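Local coordinates for tegumental protein 20.8 kDa (Clonorchis sinensis, PDB 5X2E) that binds a calcium ion through the first of two paired EF-hand motifs in its calmodulin-like domain, consistent with a calcium-binding role for the whole tegumental protein, at residues V8-D11 with V17-Y20; E22-V27 with S35-W40. All coordinates share one frame; numbering follows the deposited sequence.

Contact 1: V8-D11 with V17-Y20; sequences VSID and VISY. With CA (calcium ion), chain B.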
loop_
_atom_site.group_PDB
_atom_site.type_symbol
_atom_site.label_atom_id
_atom_site.label_comp_id
_atom_site.label_asym_id
_atom_site.label_seq_id
_atom_site.Cartn_x
_atom_site.Cartn_y
_atom_site.Cartn_z
ATOM N N VAL A 8 0.681 -4.060 -2.410
ATOM C CA VAL A 8 0.949 -4.283 -3.827
ATOM C C VAL A 8 -0.266 -3.968 -4.686
ATOM O O VAL A 8 -0.145 -3.324 -5.732
ATOM C CB VAL A 8 1.462 -5.713 -4.050
ATOM C CG1 VAL A 8 1.485 -6.060 -5.542
ATOM C CG2 VAL A 8 2.856 -5.833 -3.425
ATOM N N SER A 9 -1.456 -4.320 -4.212
ATOM C CA SER A 9 -2.666 -3.972 -4.955
ATOM C C SER A 9 -2.915 -2.460 -5.101
ATOM O O SER A 9 -3.313 -1.969 -6.162
ATOM C CB SER A 9 -3.872 -4.597 -4.294
ATOM O OG SER A 9 -4.982 -4.402 -5.141
ATOM N N ILE A 10 -2.693 -1.720 -4.029
ATOM C CA ILE A 10 -2.892 -0.276 -4.079
ATOM C C ILE A 10 -1.833 0.402 -4.978
ATOM O O ILE A 10 -2.152 1.297 -5.763
ATOM C CB ILE A 10 -2.860 0.324 -2.667
ATOM C CG1 ILE A 10 -4.025 -0.213 -1.825
ATOM C CG2 ILE A 10 -2.905 1.845 -2.746
ATOM C CD1 ILE A 10 -3.880 0.100 -0.334
ATOM N N ASP A 11 -0.590 -0.039 -4.848
ATOM C CA ASP A 11 0.541 0.569 -5.517
ATOM C C ASP A 11 0.651 0.040 -6.939
ATOM O O ASP A 11 1.573 -0.723 -7.303
ATOM C CB ASP A 11 1.823 0.297 -4.737
ATOM C CG ASP A 11 3.017 0.917 -5.379
ATOM O OD1 ASP A 11 2.894 2.016 -5.967
ATOM O OD2 ASP A 11 4.093 0.278 -5.334
ATOM N N VAL A 17 5.711 3.658 -3.621
ATOM C CA VAL A 17 5.108 4.779 -2.947
ATOM C C VAL A 17 3.622 4.744 -3.309
ATOM O O VAL A 17 3.269 4.797 -4.497
ATOM C CB VAL A 17 5.719 6.109 -3.371
ATOM C CG1 VAL A 17 5.066 7.238 -2.584
ATOM C CG2 VAL A 17 7.249 6.100 -3.161
ATOM N N ILE A 18 2.768 4.659 -2.297
ATOM C CA ILE A 18 1.333 4.759 -2.483
ATOM C C ILE A 18 0.975 6.250 -2.513
ATOM O O ILE A 18 1.185 7.010 -1.548
ATOM C CB ILE A 18 0.571 4.008 -1.377
ATOM C CG1 ILE A 18 0.698 2.499 -1.623
ATOM C CG2 ILE A 18 -0.882 4.506 -1.307
ATOM C CD1 ILE A 18 0.034 1.653 -0.510
ATOM N N SER A 19 0.489 6.700 -3.650
ATOM C CA SER A 19 -0.001 8.050 -3.745
ATOM C C SER A 19 -1.392 8.146 -3.132
ATOM O O SER A 19 -2.142 7.146 -3.053
ATOM C CB SER A 19 -0.032 8.503 -5.222
ATOM O OG SER A 19 -1.132 7.882 -5.864
ATOM N N TYR A 20 -1.788 9.344 -2.734
ATOM C CA TYR A 20 -3.127 9.508 -2.219
ATOM C C TYR A 20 -4.220 9.148 -3.273
ATOM O O TYR A 20 -5.164 8.425 -2.947
ATOM C CB TYR A 20 -3.310 10.896 -1.647
ATOM C CG TYR A 20 -2.508 11.232 -0.380
ATOM C CD1 TYR A 20 -1.831 10.267 0.350
ATOM C CD2 TYR A 20 -2.453 12.550 0.062
ATOM C CE1 TYR A 20 -1.145 10.605 1.523
ATOM C CE2 TYR A 20 -1.762 12.899 1.198
ATOM C CZ TYR A 20 -1.099 11.925 1.932
ATOM O OH TYR A 20 -0.445 12.337 3.090
HETATM CA CA CA B . 2.560 4.131 -6.616
HETATM O O HOH W 1 2.519 6.424 -7.102
#

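Contact 2: E22-V27 with S35-W40; sequences ELEQYV and SMVEKW. With CA (calcium ion), chain B.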
loop_
_atom_site.group_PDB
_atom_site.type_symbol
_atom_site.label_atom_id
_atom_site.label_comp_id
_atom_site.label_asym_id
_atom_site.label_seq_id
_atom_site.Cartn_x
_atom_site.Cartn_y
_atom_site.Cartn_z
ATOM N N GLU A 22 -3.947 6.785 -5.562
ATOM C CA GLU A 22 -3.949 5.324 -5.575
ATOM C C GLU A 22 -4.765 4.758 -4.421
ATOM O O GLU A 22 -5.561 3.849 -4.615
ATOM C CB GLU A 22 -2.502 4.781 -5.499
ATOM C CG GLU A 22 -1.775 4.824 -6.832
ATOM C CD GLU A 22 -0.305 4.410 -6.721
ATOM O OE1 GLU A 22 0.296 4.485 -5.621
ATOM O OE2 GLU A 22 0.295 3.987 -7.735
ATOM N N LEU A 23 -4.545 5.288 -3.226
ATOM C CA LEU A 23 -5.257 4.852 -2.042
ATOM C C LEU A 23 -6.754 5.129 -2.201
ATOM O O LEU A 23 -7.591 4.272 -1.939
ATOM C CB LEU A 23 -4.677 5.580 -0.823
ATOM C CG LEU A 23 -5.420 5.385 0.494
ATOM C CD1 LEU A 23 -5.400 3.904 0.951
ATOM C CD2 LEU A 23 -4.800 6.302 1.530
ATOM N N GLU A 24 -7.077 6.326 -2.696
ATOM C CA GLU A 24 -8.465 6.712 -2.840
ATOM C C GLU A 24 -9.189 5.865 -3.894
ATOM O O GLU A 24 -10.361 5.491 -3.701
ATOM C CB GLU A 24 -8.532 8.212 -3.147
ATOM C CG GLU A 24 -8.114 8.995 -1.900
ATOM C CD GLU A 24 -7.470 10.313 -2.098
ATOM O OE1 GLU A 24 -7.306 10.799 -3.234
ATOM O OE2 GLU A 24 -7.170 10.900 -1.020
ATOM N N GLN A 25 -8.492 5.521 -4.975
ATOM C CA GLN A 25 -9.069 4.628 -5.983
ATOM C C GLN A 25 -9.323 3.235 -5.408
ATOM O O GLN A 25 -10.371 2.641 -5.614
ATOM C CB GLN A 25 -8.160 4.522 -7.195
ATOM C CG GLN A 25 -8.693 3.561 -8.236
ATOM C CD GLN A 25 -7.932 3.600 -9.522
ATOM O OE1 GLN A 25 -6.752 3.989 -9.570
ATOM N NE2 GLN A 25 -8.604 3.211 -10.596
ATOM N N TYR A 26 -8.371 2.707 -4.656
ATOM C CA TYR A 26 -8.586 1.411 -4.037
ATOM C C TYR A 26 -9.785 1.401 -3.092
ATOM O O TYR A 26 -10.604 0.471 -3.097
ATOM C CB TYR A 26 -7.327 1.005 -3.295
ATOM C CG TYR A 26 -7.430 -0.353 -2.660
ATOM C CD1 TYR A 26 -7.837 -0.488 -1.343
ATOM C CD2 TYR A 26 -7.099 -1.511 -3.373
ATOM C CE1 TYR A 26 -7.920 -1.748 -0.748
ATOM C CE2 TYR A 26 -7.190 -2.765 -2.791
ATOM C CZ TYR A 26 -7.592 -2.873 -1.476
ATOM O OH TYR A 26 -7.650 -4.107 -0.898
ATOM N N VAL A 27 -9.919 2.447 -2.291
ATOM C CA VAL A 27 -11.018 2.522 -1.349
ATOM C C VAL A 27 -12.334 2.529 -2.093
ATOM O O VAL A 27 -13.234 1.733 -1.780
ATOM C CB VAL A 27 -10.863 3.756 -0.458
ATOM C CG1 VAL A 27 -12.170 4.079 0.303
ATOM C CG2 VAL A 27 -9.707 3.539 0.521
ATOM N N SER A 35 -13.454 6.907 5.290
ATOM C CA SER A 35 -12.641 7.212 6.469
ATOM C C SER A 35 -11.319 6.424 6.467
ATOM O O SER A 35 -10.367 6.769 7.181
ATOM C CB SER A 35 -13.434 6.906 7.739
ATOM O OG SER A 35 -13.819 5.554 7.744
ATOM N N MET A 36 -11.300 5.343 5.697
ATOM C CA MET A 36 -10.129 4.507 5.465
ATOM C C MET A 36 -8.962 5.328 4.944
ATOM O O MET A 36 -7.795 5.041 5.245
ATOM C CB MET A 36 -10.492 3.408 4.448
ATOM C CG MET A 36 -9.394 2.476 4.102
ATOM S SD MET A 36 -8.999 1.574 5.598
ATOM C CE MET A 36 -10.392 0.439 5.629
ATOM N N VAL A 37 -9.267 6.337 4.128
ATOM C CA VAL A 37 -8.202 7.173 3.581
ATOM C C VAL A 37 -7.464 7.890 4.722
ATOM O O VAL A 37 -6.219 7.798 4.829
ATOM C CB VAL A 37 -8.760 8.187 2.533
ATOM C CG1 VAL A 37 -7.645 9.108 2.072
ATOM C CG2 VAL A 37 -9.416 7.470 1.359
ATOM N N GLU A 38 -8.223 8.540 5.592
ATOM C CA GLU A 38 -7.618 9.218 6.740
ATOM C C GLU A 38 -6.862 8.257 7.653
ATOM O O GLU A 38 -5.820 8.609 8.178
ATOM C CB GLU A 38 -8.677 9.957 7.546
ATOM C CG GLU A 38 -9.156 11.229 6.885
ATOM C CD GLU A 38 -8.419 12.458 7.367
ATOM O OE1 GLU A 38 -8.880 13.053 8.369
ATOM O OE2 GLU A 38 -7.391 12.832 6.747
ATOM N N LYS A 39 -7.378 7.045 7.841
ATOM C CA LYS A 39 -6.716 6.081 8.718
ATOM C C LYS A 39 -5.348 5.675 8.157
ATOM O O LYS A 39 -4.366 5.595 8.896
ATOM C CB LYS A 39 -7.595 4.844 8.933
ATOM C CG LYS A 39 -8.932 5.107 9.610
ATOM C CD LYS A 39 -9.681 3.782 9.748
ATOM C CE LYS A 39 -11.158 3.899 9.363
ATOM N NZ LYS A 39 -11.927 4.769 10.302
ATOM N N TRP A 40 -5.270 5.420 6.853
ATOM C CA TRP A 40 -3.987 5.076 6.213
ATOM C C TRP A 40 -3.003 6.234 6.308
ATOM O O TRP A 40 -1.794 6.038 6.524
ATOM C CB TRP A 40 -4.210 4.665 4.739
ATOM C CG TRP A 40 -4.564 3.205 4.603
ATOM C CD1 TRP A 40 -5.689 2.574 5.096
ATOM C CD2 TRP A 40 -3.776 2.187 3.967
ATOM N NE1 TRP A 40 -5.637 1.234 4.805
ATOM C CE2 TRP A 40 -4.476 0.970 4.112
ATOM C CE3 TRP A 40 -2.537 2.179 3.298
ATOM C CZ2 TRP A 40 -3.986 -0.233 3.614
ATOM C CZ3 TRP A 40 -2.069 0.972 2.785
ATOM C CH2 TRP A 40 -2.792 -0.212 2.957
HETATM CA CA CA B . 2.560 4.131 -6.616
HETATM O O HOH W 1 2.519 6.424 -7.102
#

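Contact 1: V8-D11 with V17-Y20
D11 and I18 bring the backbones of V8-D11 and V17-Y20 closest together, with D11 CA and I18 CA 5.2 Å apart. D11 is the first residue to leave helical geometry after helix 3-10 (phi -83°, psi 69°), whereas V17 and I18 are extended. No hydrogen bond joins the two segments; a calcium ion does so instead. D11 OD1 coordinates the calcium ion at 2.2 Å and V17 O, a backbone carbonyl oxygen, coordinates the same ion at 2.3 Å, with water 1 as a further ligand. D11 OD1 and V17 O lie 3.2 Å apart, two acceptors brought together by the metal they share. The D11 carboxylate is carried to the ion because CG stands anti to the backbone N (chi1 -179°). Its other oxygen, OD2, accepts a hydrogen bond from N16 N and forms a salt bridge with R72 of helix 65-79, so both oxygens are engaged and the rotation of the carboxylate is restrained. This is the calcium loop of an EF-hand, whose coordination D13, T15 and E22 complete; D11 opens it at the end of the entering helix, and V17 contributes a main-chain ligand from the short strand. The rest of the contact is apolar. The CG2 branch of I10 meets the CG2 branch of I18 at 3.6 Å, and I18 CD1 reaches across to I10 CB at 3.8 Å. I18 CG1 also packs against D11 CB at 4.0 Å, bringing a hydrocarbon surface up to the base of the liganding side chain. I18 also makes backbone hydrogen bonds with I52 of strand 51-53.

Contact 2: E22-V27 with S35-W40
L23, V27, V37 and W40 pack the exiting helix of the calcium-binding EF-hand against helix 35-44, the first helix of the second hand in the pair. The axes of the segments approach to 9.6 Å at 141°, roughly antiparallel, and no hydrogen bond crosses between them. Aliphatic contacts form one group. V27 CG2 touches M36 CG at 3.7 Å and also packs on V37 CG2; beyond CG the M36 chain bends at chi2 and chi3, and CB and CG are the atoms that touch V27. V37 presents CG2 to V27, while V37 CG1 lies 4.0 Å from L23 CD2. E24 crosses V37 at about a right angle, E24 CG packing on V37 CG2 at 3.8 Å and E24 OE2 approaching V37 CG1, a van der Waals approach of a carboxylate to a methyl group. The aromatic contribution comes from W40. Both L23 methyls reach this residue: L23 CD2 rests 3.7 Å from W40 CB, and CD1 lies over one ring face, toward its rim. This CH-pi contact places L23 CD1 4.1 Å from the centroid of the W40 five-membered ring and 26° off its normal. With L23 CG anti to the backbone N (chi1 172°), both methyls are set against W40; I10 and I18 also touch the tryptophan. Metal coordination is a separate matter, confined to E22. This residue makes no contact with S35-W40; its extended chain reaches the calcium ion instead, while S19 N donates a hydrogen bond to OE1. The grip is bidentate, E22 OE1 and E22 OE2 each lying 2.5 Å from the calcium ion.

Overall arrangement
Contact 1 is buried near the centre of the chain, whereas contact 2 lies farther out and is only partly buried, with its centre about 10 Å from that of contact 1. Strand 17-19 runs directly into helix 20-29, and both contacts supply ligands to one calcium ion: V17 O and E22 OE1 are 3.2 Å apart, with water 1 common to both. Metal coordination bridges the two segments of contact 1; in contact 2 it belongs to one helix alone, and dispersion joins the pair. Their apolar parts meet where I10 CD1 approaches W40 CH2 at 3.5 Å, linking the entering helix of the calcium-bound hand to the first helix of its partner.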